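Local coordinates for membrane-associated lipoprotein (Ureaplasma parvum, PDB 3K63) that is of unknown molecular function but is probably a palmitoylated, membrane-anchored lipoprotein, represented here by its lipoprotein-associated type-17 domain, at residues N62-P66 against T78-S82. Numbering follows the deposited sequence.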
loop_
_atom_site.group_PDB
_atom_site.type_symbol
_atom_site.label_atom_id
_atom_site.label_comp_id
_atom_site.label_asym_id
_atom_site.label_seq_id
_atom_site.Cartn_x
_atom_site.Cartn_y
_atom_site.Cartn_z
ATOM N N ASN A 62 -4.888 -0.156 -5.880
ATOM C CA ASN A 62 -4.681 1.305 -5.876
ATOM C C ASN A 62 -4.022 1.814 -4.612
ATOM O O ASN A 62 -4.235 1.271 -3.534
ATOM C CB ASN A 62 -5.994 2.076 -6.015
ATOM C CG ASN A 62 -6.649 1.871 -7.359
ATOM O OD1 ASN A 62 -7.605 1.105 -7.481
ATOM N ND2 ASN A 62 -6.125 2.538 -8.387
ATOM N N PHE A 63 -3.204 2.845 -4.756
ATOM C CA PHE A 63 -2.575 3.484 -3.617
ATOM C C PHE A 63 -3.276 4.853 -3.591
ATOM O O PHE A 63 -3.367 5.541 -4.612
ATOM C CB PHE A 63 -1.081 3.665 -3.853
ATOM C CG PHE A 63 -0.260 2.427 -3.602
ATOM C CD1 PHE A 63 -0.009 1.992 -2.309
ATOM C CD2 PHE A 63 0.272 1.699 -4.664
ATOM C CE1 PHE A 63 0.762 0.856 -2.082
ATOM C CE2 PHE A 63 1.037 0.571 -4.440
ATOM C CZ PHE A 63 1.279 0.149 -3.152
ATOM N N LEU A 64 -3.782 5.245 -2.431
ATOM C CA LEU A 64 -4.463 6.523 -2.314
ATOM C C LEU A 64 -3.950 7.299 -1.122
ATOM O O LEU A 64 -3.511 6.709 -0.140
ATOM C CB LEU A 64 -5.955 6.295 -2.147
ATOM C CG LEU A 64 -6.692 5.569 -3.273
ATOM C CD1 LEU A 64 -8.091 5.164 -2.810
ATOM C CD2 LEU A 64 -6.747 6.463 -4.501
ATOM N N TYR A 65 -3.998 8.622 -1.211
ATOM C CA TYR A 65 -3.568 9.473 -0.107
ATOM C C TYR A 65 -4.712 9.382 0.889
ATOM O O TYR A 65 -5.889 9.435 0.508
ATOM C CB TYR A 65 -3.402 10.916 -0.571
ATOM C CG TYR A 65 -2.294 11.087 -1.590
ATOM C CD1 TYR A 65 -1.018 10.554 -1.362
ATOM C CD2 TYR A 65 -2.499 11.803 -2.770
ATOM C CE1 TYR A 65 0.027 10.735 -2.282
ATOM C CE2 TYR A 65 -1.454 11.984 -3.693
ATOM C CZ TYR A 65 -0.198 11.451 -3.432
ATOM O OH TYR A 65 0.850 11.680 -4.294
ATOM N N PRO A 66 -4.399 9.238 2.178
ATOM C CA PRO A 66 -5.482 9.141 3.156
ATOM C C PRO A 66 -6.501 10.268 3.060
ATOM O O PRO A 66 -7.710 10.022 3.125
ATOM C CB PRO A 66 -4.740 9.127 4.482
ATOM C CG PRO A 66 -3.444 8.418 4.107
ATOM C CD PRO A 66 -3.088 9.139 2.835
ATOM N N THR A 78 2.217 8.237 5.237
ATOM C CA THR A 78 1.090 7.320 5.187
ATOM C C THR A 78 0.439 7.134 3.813
ATOM O O THR A 78 0.513 8.009 2.955
ATOM C CB THR A 78 0.030 7.805 6.157
ATOM O OG1 THR A 78 0.616 7.957 7.456
ATOM C CG2 THR A 78 -1.130 6.834 6.219
ATOM N N LEU A 79 -0.187 5.977 3.616
ATOM C CA LEU A 79 -0.871 5.666 2.366
ATOM C C LEU A 79 -2.086 4.822 2.693
ATOM O O LEU A 79 -2.140 4.156 3.731
ATOM C CB LEU A 79 0.033 4.880 1.414
ATOM C CG LEU A 79 1.069 5.595 0.545
ATOM C CD1 LEU A 79 2.036 4.551 0.003
ATOM C CD2 LEU A 79 0.408 6.354 -0.591
ATOM N N LYS A 80 -3.071 4.867 1.811
ATOM C CA LYS A 80 -4.289 4.100 1.971
ATOM C C LYS A 80 -4.188 3.062 0.860
ATOM O O LYS A 80 -4.195 3.395 -0.328
ATOM C CB LYS A 80 -5.484 5.028 1.756
ATOM C CG LYS A 80 -6.842 4.404 2.054
ATOM C CD LYS A 80 -8.029 5.400 2.015
ATOM C CE LYS A 80 -8.010 6.333 3.226
ATOM N NZ LYS A 80 -9.176 7.275 3.268
ATOM N N LEU A 81 -4.048 1.803 1.247
ATOM C CA LEU A 81 -3.937 0.714 0.284
ATOM C C LEU A 81 -5.296 0.120 -0.064
ATOM O O LEU A 81 -5.992 -0.432 0.791
ATOM C CB LEU A 81 -3.046 -0.391 0.836
ATOM C CG LEU A 81 -1.554 -0.326 0.537
ATOM C CD1 LEU A 81 -0.958 0.899 1.190
ATOM C CD2 LEU A 81 -0.876 -1.610 1.043
ATOM N N SER A 82 -5.681 0.230 -1.324
ATOM C CA SER A 82 -6.953 -0.315 -1.751
ATOM C C SER A 82 -6.633 -1.756 -2.147
ATOM O O SER A 82 -5.885 -1.987 -3.097
ATOM C CB SER A 82 -7.478 0.483 -2.939
ATOM O OG SER A 82 -8.772 0.065 -3.320
HETATM O O HOH W 1 -10.042 1.106 -5.546
#
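Leu64 and Lys80 form an antiparallel hydrogen-bonded pair: Lys80 N donates to Leu64 O at 2.7 Å, and Leu64 N donates to Lys80 O at 2.8 Å. Asn62 and Ser82 form the next such pair. Here Ser82 N to Asn62 O is short, 2.8 Å, while Asn62 N to Ser82 O is weak at 3.5 Å. A water joins Asn62 OD1 (3.1 Å) to Ser82 OG (2.8 Å), and Asn62 ND2 is hydrogen-bonded to Tyr41 OH. Lys80 NZ donates to Pro66 O, just past the end of strand 56-64, at 3.1 Å, tying the turn back to the neighbouring strand. Pro66 CG also packs on Thr78 CG2 at 3.5 Å. Phe63 and Leu81 form the non-hydrogen-bonded pair, on the buried face opposite Leu64 and Lys80. The Phe63 ring meets Leu81 (CE1 to CG, 3.7 Å) and Leu79 (CD1 to CD1, 4.0 Å). The contact pairs the end of strand 56-64 with the start of strand 79-87 in a three-stranded antiparallel meander, with helix 70-76 in the connection. Strand 79-87 is central, and its other edge pairs with strand 93-100 through Leu79 and Leu81. Helix 34-40 covers Phe63 and Leu79 through Ile37, and Tyr41 meets the Phe63 ring edge-to-face.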